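Local coordinates for uncharacterized conserved protein (Geobacillus kaustophilus, PDB 2R5X) that is of unknown function but belongs to the YugN-like family and folds as an antiparallel beta sheet with helices packed on it, at residues E38-D43 with G64-R69; Y46-G51 with S99-Q104; Y53-Q58 with Q106-Q111. The protein carries 1 engineered substitution. All blocks are in the same frame, centred on the assembly; numbering follows the deposited sequence.

The three contacts follow the hairpin made by strands 39-48 and 51-61, and no ligand or active site is known to relate them to. Contact 1 lies at the start of the first strand, contact 2 near the turn and contact 3 on the second strand; the centres of contacts 1 and 2 are about 27 Å apart, on opposite sides of the chain's centre. Contacts 2 and 3 share helix 99-117, their centres about 12 Å apart, and meet where Tyr46 N lies 2.7 Å from Tyr53 O. Contacts 1 and 3 are tied across the strand pair, Asp43 OD2 forming a salt bridge with Arg56 NH2 at 2.7 Å.

Contact 1. Residues E38-D43 with G64-R69; sequences ERVTYD and GNVDSR
Val66 is the residue through which the loop 64-69 touches the start of strand 39-48, and its short side chain can be followed outward. The CA atoms of Val40 and Val66 are 6.6 Å apart, and the CB of Val66 points toward the strand, although CB itself stays back and leaves the touching to its two methyls. CG2 is the busier branch. It lies anti to the carbonyl carbon of its own residue, and from there it comes to 3.9 Å from Glu38 C and 3.8 Å from Arg39 O, resting on the backbone where the strand begins. The same CG2 meets Val40 CG1 at 3.8 Å. The second branch, CG1, set anti to the backbone N (chi1 160°), also leans on Val40, its carbon 4.0 Å from Val40 CG1. One methyl of Val40 is thus met by both methyls of Val66, and the two side chains lie alongside one another, pointing opposite ways. No hydrogen bond crosses the contact, and a branched aliphatic residue suits a place where both backbone and methyl must be met within a short reach. Beyond this pair, Val40 also packs on Leu17 of helix 17-26 and on Ile73, so Val66 adds to an apolar cluster at its margin. The backbone of Glu38 and Val40 is meanwhile occupied by strand pairing with Ala61 and Gly59. Val66 takes the second position of a type I beta turn from Asn65 to Ser68, closed by Ser68 N to Asn65 O at 3.0 Å. The arrangement is that of a beta-meander, where the connection between strands 51-61 and 71-84 folds back through a turn onto the neighbouring strand 39-48.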
loop_
_atom_site.group_PDB
_atom_site.type_symbol
_atom_site.label_atom_id
_atom_site.label_comp_id
_atom_site.label_asym_id
_atom_site.label_seq_id
_atom_site.Cartn_x
_atom_site.Cartn_y
_atom_site.Cartn_z
ATOM N N GLU A 38 -8.004 -7.861 -10.781
ATOM C CA GLU A 38 -6.638 -7.812 -11.306
ATOM C C GLU A 38 -5.626 -7.359 -10.263
ATOM O O GLU A 38 -4.461 -7.774 -10.303
ATOM C CB GLU A 38 -6.559 -6.894 -12.522
ATOM C CG GLU A 38 -7.337 -7.401 -13.723
ATOM C CD GLU A 38 -6.658 -7.070 -15.037
ATOM O OE1 GLU A 38 -6.298 -8.023 -15.759
ATOM O OE2 GLU A 38 -6.472 -5.870 -15.344
ATOM N N ARG A 39 -6.083 -6.517 -9.334
ATOM C CA ARG A 39 -5.215 -5.865 -8.354
ATOM C C ARG A 39 -5.593 -6.160 -6.910
ATOM O O ARG A 39 -6.769 -6.336 -6.591
ATOM C CB ARG A 39 -5.227 -4.345 -8.562
ATOM C CG ARG A 39 -4.718 -3.881 -9.920
ATOM C CD ARG A 39 -4.588 -2.375 -9.970
ATOM N NE ARG A 39 -3.953 -1.914 -11.204
ATOM C CZ ARG A 39 -3.517 -0.672 -11.410
ATOM N NH1 ARG A 39 -3.629 0.255 -10.464
ATOM N NH2 ARG A 39 -2.954 -0.355 -12.568
ATOM N N VAL A 40 -4.587 -6.203 -6.037
ATOM C CA VAL A 40 -4.822 -6.155 -4.590
ATOM C C VAL A 40 -4.432 -4.773 -4.081
ATOM O O VAL A 40 -3.420 -4.217 -4.500
ATOM C CB VAL A 40 -4.086 -7.281 -3.790
ATOM C CG1 VAL A 40 -4.646 -8.649 -4.150
ATOM C CG2 VAL A 40 -2.562 -7.237 -3.990
ATOM N N THR A 41 -5.242 -4.235 -3.175
ATOM C CA THR A 41 -5.096 -2.871 -2.698
ATOM C C THR A 41 -5.186 -2.839 -1.176
ATOM O O THR A 41 -6.044 -3.500 -0.585
ATOM C CB THR A 41 -6.206 -1.976 -3.288
ATOM O OG1 THR A 41 -6.216 -2.111 -4.715
ATOM C CG2 THR A 41 -5.978 -0.529 -2.940
ATOM N N TYR A 42 -4.298 -2.068 -0.549
ATOM C CA TYR A 42 -4.283 -1.922 0.903
ATOM C C TYR A 42 -4.239 -0.455 1.269
ATOM O O TYR A 42 -3.420 0.290 0.740
ATOM C CB TYR A 42 -3.057 -2.600 1.503
ATOM C CG TYR A 42 -2.863 -4.030 1.095
ATOM C CD1 TYR A 42 -3.379 -5.070 1.865
ATOM C CD2 TYR A 42 -2.150 -4.351 -0.062
ATOM C CE1 TYR A 42 -3.173 -6.394 1.498
ATOM C CE2 TYR A 42 -1.966 -5.662 -0.450
ATOM C CZ TYR A 42 -2.472 -6.678 0.335
ATOM O OH TYR A 42 -2.270 -7.977 -0.053
ATOM N N ASP A 43 -5.114 -0.043 2.180
ATOM C CA ASP A 43 -5.174 1.355 2.605
ATOM C C ASP A 43 -4.848 1.477 4.079
ATOM O O ASP A 43 -5.320 0.680 4.885
ATOM C CB ASP A 43 -6.571 1.939 2.385
ATOM C CG ASP A 43 -6.837 2.320 0.949
ATOM O OD1 ASP A 43 -5.921 2.220 0.108
ATOM O OD2 ASP A 43 -7.985 2.726 0.664
ATOM N N GLY A 64 -0.835 -16.599 -10.576
ATOM C CA GLY A 64 -2.032 -16.928 -9.803
ATOM C C GLY A 64 -3.118 -15.889 -10.003
ATOM O O GLY A 64 -3.116 -15.167 -11.002
ATOM N N ASN A 65 -4.053 -15.813 -9.061
ATOM C CA ASN A 65 -5.062 -14.757 -9.078
ATOM C C ASN A 65 -5.384 -14.211 -7.683
ATOM O O ASN A 65 -5.060 -14.837 -6.672
ATOM C CB ASN A 65 -6.335 -15.210 -9.810
ATOM C CG ASN A 65 -7.233 -16.075 -8.949
ATOM O OD1 ASN A 65 -6.825 -17.129 -8.459
ATOM N ND2 ASN A 65 -8.473 -15.632 -8.764
ATOM N N VAL A 66 -6.038 -13.051 -7.658
ATOM C CA VAL A 66 -6.351 -12.282 -6.443
ATOM C C VAL A 66 -7.085 -13.086 -5.350
ATOM O O VAL A 66 -6.839 -12.904 -4.152
ATOM C CB VAL A 66 -7.103 -10.967 -6.842
ATOM C CG1 VAL A 66 -7.887 -10.350 -5.683
ATOM C CG2 VAL A 66 -6.110 -9.962 -7.407
ATOM N N ASP A 67 -7.945 -14.006 -5.780
ATOM C CA ASP A 67 -8.755 -14.817 -4.872
ATOM C C ASP A 67 -8.054 -16.080 -4.346
ATOM O O ASP A 67 -8.648 -16.862 -3.600
ATOM C CB ASP A 67 -10.081 -15.179 -5.549
ATOM C CG ASP A 67 -10.929 -13.958 -5.855
ATOM O OD1 ASP A 67 -11.429 -13.848 -6.997
ATOM O OD2 ASP A 67 -11.092 -13.108 -4.955
ATOM N N SER A 68 -6.793 -16.269 -4.727
ATOM C CA SER A 68 -6.019 -17.430 -4.298
ATOM C C SER A 68 -5.031 -17.097 -3.182
ATOM O O SER A 68 -4.504 -15.984 -3.115
ATOM C CB SER A 68 -5.278 -18.042 -5.489
ATOM O OG SER A 68 -4.513 -19.166 -5.092
ATOM N N ARG A 69 -4.797 -18.076 -2.308
ATOM C CA ARG A 69 -3.795 -17.984 -1.244
ATOM C C ARG A 69 -2.402 -17.807 -1.853
ATOM O O ARG A 69 -1.652 -16.907 -1.456
ATOM C CB ARG A 69 -3.841 -19.239 -0.366
ATOM C CG ARG A 69 -2.970 -19.177 0.877
ATOM C CD ARG A 69 -2.589 -20.575 1.342
ATOM N NE ARG A 69 -1.662 -20.543 2.472
ATOM C CZ ARG A 69 -0.337 -20.467 2.365
ATOM N NH1 ARG A 69 0.245 -20.409 1.172
ATOM N NH2 ARG A 69 0.411 -20.446 3.459
#

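Contact 2. Residues Y46-G51 with S99-Q104; sequences YVVKEG and SSLVSQ
Tyr46 and Leu101 face each other across 8.1 Å between their CA atoms, where the end of a strand and the first turns of helix 99-117 run nearly antiparallel, at 165°, with axes 11.5 Å apart. Beyond the strand the chain reverses in a two-residue hairpin, Val48 and Gly51 pairing through both backbone bonds. At the backbone angles of Gly51 a side chain would collide with the carbonyl O of Glu50, which makes glycine the fitting residue. Tyr46 points toward the helix, and Leu101 comes over one face of its ring: CD2 sits 4.0 Å from the ring centroid, 28° off the normal, a CH-pi contact, with its closest approach to Tyr46 CG at 3.6 Å. The other branch, Leu101 CD1, reaches Val48 CG1 at 4.3 Å. Both torsions of Leu101 lie away from staggered values, chi1 at -130°. Gln104, its chain stretched out past CG, brings OE1 to 3.6 Å from Tyr46 CE1, obliquely to the ring, while its NE2 makes a weak bond to Ser100 O. The tyrosine hydroxyl continues along the helix to pack on Val108. Because no hydrogen bond crosses the interface, adhesion here rests on dispersion and the exclusion of water, with the amide of Gln104, an exposed residue, at its border.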
loop_
_atom_site.group_PDB
_atom_site.type_symbol
_atom_site.label_atom_id
_atom_site.label_comp_id
_atom_site.label_asym_id
_atom_site.label_seq_id
_atom_site.Cartn_x
_atom_site.Cartn_y
_atom_site.Cartn_z
ATOM N N TYR A 46 -5.506 7.875 7.676
ATOM C CA TYR A 46 -5.125 8.902 8.618
ATOM C C TYR A 46 -6.277 9.886 8.620
ATOM O O TYR A 46 -6.373 10.736 7.731
ATOM C CB TYR A 46 -3.841 9.605 8.167
ATOM C CG TYR A 46 -2.603 8.729 8.180
ATOM C CD1 TYR A 46 -1.731 8.733 9.273
ATOM C CD2 TYR A 46 -2.296 7.908 7.094
ATOM C CE1 TYR A 46 -0.594 7.928 9.286
ATOM C CE2 TYR A 46 -1.171 7.097 7.098
ATOM C CZ TYR A 46 -0.321 7.116 8.191
ATOM O OH TYR A 46 0.794 6.313 8.178
ATOM N N VAL A 47 -7.168 9.751 9.597
ATOM C CA VAL A 47 -8.298 10.673 9.701
ATOM C C VAL A 47 -7.888 11.955 10.416
ATOM O O VAL A 47 -7.125 11.932 11.387
ATOM C CB VAL A 47 -9.575 10.027 10.327
ATOM C CG1 VAL A 47 -10.030 8.841 9.490
ATOM C CG2 VAL A 47 -9.357 9.613 11.787
ATOM N N VAL A 48 -8.375 13.076 9.898
ATOM C CA VAL A 48 -8.041 14.397 10.420
ATOM C C VAL A 48 -9.316 15.225 10.425
ATOM O O VAL A 48 -10.369 14.730 10.025
ATOM C CB VAL A 48 -6.964 15.108 9.556
ATOM C CG1 VAL A 48 -5.585 14.480 9.754
ATOM C CG2 VAL A 48 -7.363 15.103 8.087
ATOM N N LYS A 49 -9.214 16.478 10.868
ATOM C CA LYS A 49 -10.356 17.396 10.914
ATOM C C LYS A 49 -11.087 17.523 9.572
ATOM O O LYS A 49 -12.319 17.455 9.523
ATOM C CB LYS A 49 -9.928 18.774 11.471
ATOM C CG LYS A 49 -10.495 19.988 10.732
ATOM C CD LYS A 49 -10.876 21.113 11.649
ATOM C CE LYS A 49 -11.829 22.061 10.938
ATOM N NZ LYS A 49 -12.918 22.565 11.833
ATOM N N GLU A 50 -10.317 17.665 8.496
ATOM C CA GLU A 50 -10.866 17.963 7.177
ATOM C C GLU A 50 -11.336 16.716 6.439
ATOM O O GLU A 50 -12.066 16.819 5.452
ATOM C CB GLU A 50 -9.876 18.764 6.313
ATOM C CG GLU A 50 -8.404 18.388 6.457
ATOM C CD GLU A 50 -7.713 19.136 7.593
ATOM O OE1 GLU A 50 -7.257 18.477 8.550
ATOM O OE2 GLU A 50 -7.644 20.384 7.540
ATOM N N GLY A 51 -10.930 15.542 6.923
ATOM C CA GLY A 51 -11.386 14.290 6.331
ATOM C C GLY A 51 -10.455 13.119 6.542
ATOM O O GLY A 51 -10.042 12.849 7.663
ATOM N N SER A 99 3.010 18.210 5.174
ATOM C CA SER A 99 4.356 17.627 5.184
ATOM C C SER A 99 4.550 16.544 6.252
ATOM O O SER A 99 5.256 15.564 6.012
ATOM C CB SER A 99 5.415 18.721 5.342
ATOM O OG SER A 99 5.138 19.511 6.485
ATOM N N SER A 100 3.913 16.724 7.408
ATOM C CA SER A 100 3.981 15.749 8.503
ATOM C C SER A 100 3.382 14.401 8.112
ATOM O O SER A 100 3.927 13.349 8.448
ATOM C CB SER A 100 3.261 16.280 9.745
ATOM O OG SER A 100 1.898 16.548 9.464
ATOM N N LEU A 101 2.261 14.441 7.405
ATOM C CA LEU A 101 1.589 13.217 6.974
ATOM C C LEU A 101 2.374 12.509 5.869
ATOM O O LEU A 101 2.435 11.280 5.836
ATOM C CB LEU A 101 0.163 13.518 6.523
ATOM C CG LEU A 101 -0.882 12.616 7.152
ATOM C CD1 LEU A 101 -2.140 13.412 7.436
ATOM C CD2 LEU A 101 -1.156 11.426 6.251
ATOM N N VAL A 102 2.990 13.299 4.992
ATOM C CA VAL A 102 3.923 12.803 3.972
ATOM C C VAL A 102 5.096 12.049 4.582
ATOM O O VAL A 102 5.466 10.967 4.106
ATOM C CB VAL A 102 4.435 13.963 3.085
ATOM C CG1 VAL A 102 5.575 13.516 2.157
ATOM C CG2 VAL A 102 3.293 14.537 2.287
ATOM N N SER A 103 5.660 12.616 5.647
ATOM C CA SER A 103 6.774 11.997 6.360
ATOM C C SER A 103 6.374 10.687 7.032
ATOM O O SER A 103 7.122 9.713 6.967
ATOM C CB SER A 103 7.375 12.971 7.379
ATOM O OG SER A 103 7.876 14.124 6.722
ATOM N N GLN A 104 5.195 10.664 7.655
ATOM C CA GLN A 104 4.645 9.453 8.271
ATOM C C GLN A 104 4.430 8.328 7.256
ATOM O O GLN A 104 4.744 7.164 7.533
ATOM C CB GLN A 104 3.331 9.769 9.000
ATOM C CG GLN A 104 3.522 10.496 10.325
ATOM C CD GLN A 104 2.245 11.098 10.874
ATOM O OE1 GLN A 104 1.251 10.399 11.081
ATOM N NE2 GLN A 104 2.273 12.401 11.135
#

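Contact 3. Residues Y53-Q58 with Q106-Q111; sequences YYLRVQ and QNVLAQ
A helix laid over a beta sheet is the element at work here, Leu55 and Val57 of strand 51-61 meeting Val108 and Leu109 on the sheet-facing side of helix 99-117. The strand and helix segments run in nearly the same direction, 26° apart, with axes 10.3 Å from each other. Leu55 lies between the two helix residues and uses one methyl for each. Its CD2 meets Val108 CG1 at 3.9 Å, the two side chains lying side by side and head to tail, while its CD1 approaches Leu109 CD1 at 3.9 Å from across, with Leu109 CG behind at 4.2 Å. With CG anti to the backbone N (chi1 177°), the fork of the Leu55 side chain is carried to the helix, and chi2 of 55° turns its two methyls to neighbouring helix residues. A serine in place of Leu55 would probably open a gap between strand and helix, leaving Val108 and Leu109 without the methyls that fill it and a polar hydroxyl in apolar surroundings. In an antiparallel sheet every second residue of a strand points to the same face, and here Leu55 and Val57 both turn toward the helix whereas Arg56 between them points away. Apolar residues therefore suit the covered face and a charged one the other. Two residues along the strand, Val57 CG2 meets Leu109 CD2 at 3.7 Å. Leu109 serves both strand residues, since its branched end reaches nearer than its CB direction suggests, CD1 going to Leu55 and CD2 to Val57. All four residues are buried. Further cover comes from Cys105 of the same helix, which Leu55 touches, from Leu75 beside Val57, and from Phe5 and Pro78 beside Leu109; Val108 also touches Phe29 and Arg44.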
loop_
_atom_site.group_PDB
_atom_site.type_symbol
_atom_site.label_atom_id
_atom_site.label_comp_id
_atom_site.label_asym_id
_atom_site.label_seq_id
_atom_site.Cartn_x
_atom_site.Cartn_y
_atom_site.Cartn_z
ATOM N N TYR A 53 -7.007 11.091 4.916
ATOM C CA TYR A 53 -5.905 10.763 4.035
ATOM C C TYR A 53 -5.716 9.270 4.099
ATOM O O TYR A 53 -5.887 8.659 5.160
ATOM C CB TYR A 53 -4.627 11.464 4.482
ATOM C CG TYR A 53 -4.659 12.958 4.295
ATOM C CD1 TYR A 53 -4.280 13.537 3.081
ATOM C CD2 TYR A 53 -5.066 13.797 5.332
ATOM C CE1 TYR A 53 -4.306 14.914 2.908
ATOM C CE2 TYR A 53 -5.094 15.175 5.171
ATOM C CZ TYR A 53 -4.720 15.728 3.958
ATOM O OH TYR A 53 -4.751 17.097 3.805
ATOM N N TYR A 54 -5.370 8.673 2.965
ATOM C CA TYR A 54 -5.123 7.241 2.938
ATOM C C TYR A 54 -3.860 6.887 2.156
ATOM O O TYR A 54 -3.664 7.330 1.027
ATOM C CB TYR A 54 -6.354 6.448 2.456
ATOM C CG TYR A 54 -6.922 6.873 1.115
ATOM C CD1 TYR A 54 -6.521 6.239 -0.066
ATOM C CD2 TYR A 54 -7.877 7.888 1.027
ATOM C CE1 TYR A 54 -7.046 6.618 -1.297
ATOM C CE2 TYR A 54 -8.407 8.279 -0.204
ATOM C CZ TYR A 54 -7.992 7.634 -1.356
ATOM O OH TYR A 54 -8.514 8.012 -2.570
ATOM N N LEU A 55 -2.995 6.106 2.793
ATOM C CA LEU A 55 -1.789 5.608 2.150
ATOM C C LEU A 55 -2.153 4.318 1.432
ATOM O O LEU A 55 -2.522 3.337 2.066
ATOM C CB LEU A 55 -0.689 5.365 3.194
ATOM C CG LEU A 55 0.654 4.770 2.758
ATOM C CD1 LEU A 55 1.304 5.583 1.633
ATOM C CD2 LEU A 55 1.587 4.654 3.953
ATOM N N ARG A 56 -2.039 4.322 0.108
ATOM C CA ARG A 56 -2.494 3.194 -0.694
ATOM C C ARG A 56 -1.338 2.426 -1.313
ATOM O O ARG A 56 -0.540 2.991 -2.061
ATOM C CB ARG A 56 -3.460 3.676 -1.785
ATOM C CG ARG A 56 -3.913 2.592 -2.761
ATOM C CD ARG A 56 -5.223 2.968 -3.460
ATOM N NE ARG A 56 -6.367 2.945 -2.544
ATOM C CZ ARG A 56 -7.643 2.949 -2.920
ATOM N NH1 ARG A 56 -7.970 2.966 -4.206
ATOM N NH2 ARG A 56 -8.601 2.926 -2.008
ATOM N N VAL A 57 -1.263 1.135 -0.993
ATOM C CA VAL A 57 -0.292 0.218 -1.602
ATOM C C VAL A 57 -1.067 -0.783 -2.460
ATOM O O VAL A 57 -2.050 -1.367 -2.016
ATOM C CB VAL A 57 0.575 -0.498 -0.541
ATOM C CG1 VAL A 57 1.522 -1.521 -1.176
ATOM C CG2 VAL A 57 1.375 0.529 0.260
ATOM N N GLN A 58 -0.618 -0.956 -3.696
ATOM C CA GLN A 58 -1.344 -1.740 -4.669
ATOM C C GLN A 58 -0.375 -2.624 -5.430
ATOM O O GLN A 58 0.783 -2.254 -5.650
ATOM C CB GLN A 58 -2.065 -0.803 -5.632
ATOM C CG GLN A 58 -3.295 -1.386 -6.275
ATOM C CD GLN A 58 -4.091 -0.348 -7.029
ATOM O OE1 GLN A 58 -3.535 0.438 -7.791
ATOM N NE2 GLN A 58 -5.407 -0.347 -6.831
ATOM N N GLN A 106 5.983 8.059 4.339
ATOM C CA GLN A 106 7.340 7.648 3.969
ATOM C C GLN A 106 7.922 6.629 4.943
ATOM O O GLN A 106 8.572 5.676 4.519
ATOM C CB GLN A 106 8.261 8.864 3.858
ATOM C CG GLN A 106 8.167 9.579 2.520
ATOM C CD GLN A 106 8.807 10.957 2.529
ATOM O OE1 GLN A 106 9.389 11.384 3.527
ATOM N NE2 GLN A 106 8.697 11.664 1.406
ATOM N N ASN A 107 7.668 6.830 6.240
ATOM C CA ASN A 107 8.140 5.933 7.297
ATOM C C ASN A 107 7.491 4.559 7.233
ATOM O O ASN A 107 8.158 3.539 7.419
ATOM C CB ASN A 107 7.888 6.542 8.689
ATOM C CG ASN A 107 8.583 7.887 8.884
ATOM O OD1 ASN A 107 9.475 8.263 8.119
ATOM N ND2 ASN A 107 8.165 8.624 9.907
ATOM N N VAL A 108 6.185 4.546 6.982
ATOM C CA VAL A 108 5.425 3.304 6.904
ATOM C C VAL A 108 5.888 2.489 5.691
ATOM O O VAL A 108 6.070 1.277 5.783
ATOM C CB VAL A 108 3.898 3.574 6.887
ATOM C CG1 VAL A 108 3.116 2.303 6.622
ATOM C CG2 VAL A 108 3.459 4.184 8.217
ATOM N N LEU A 109 6.120 3.164 4.570
ATOM C CA LEU A 109 6.605 2.494 3.359
ATOM C C LEU A 109 8.011 1.894 3.525
ATOM O O LEU A 109 8.304 0.817 2.994
ATOM C CB LEU A 109 6.535 3.449 2.160
ATOM C CG LEU A 109 5.093 3.821 1.759
ATOM C CD1 LEU A 109 5.052 5.022 0.830
ATOM C CD2 LEU A 109 4.352 2.621 1.155
ATOM N N ALA A 110 8.867 2.586 4.273
ATOM C CA ALA A 110 10.198 2.066 4.629
ATOM C C ALA A 110 10.113 0.752 5.409
ATOM O O ALA A 110 10.905 -0.166 5.186
ATOM C CB ALA A 110 10.971 3.096 5.423
ATOM N N GLN A 111 9.144 0.647 6.311
ATOM C CA GLN A 111 8.975 -0.599 7.036
ATOM C C GLN A 111 8.254 -1.665 6.214
ATOM O O GLN A 111 8.477 -2.846 6.434
ATOM C CB GLN A 111 8.374 -0.397 8.436
ATOM C CG GLN A 111 6.934 0.069 8.503
ATOM C CD GLN A 111 6.532 0.521 9.897
ATOM O OE1 GLN A 111 6.132 1.671 10.103
ATOM N NE2 GLN A 111 6.643 -0.380 10.862
#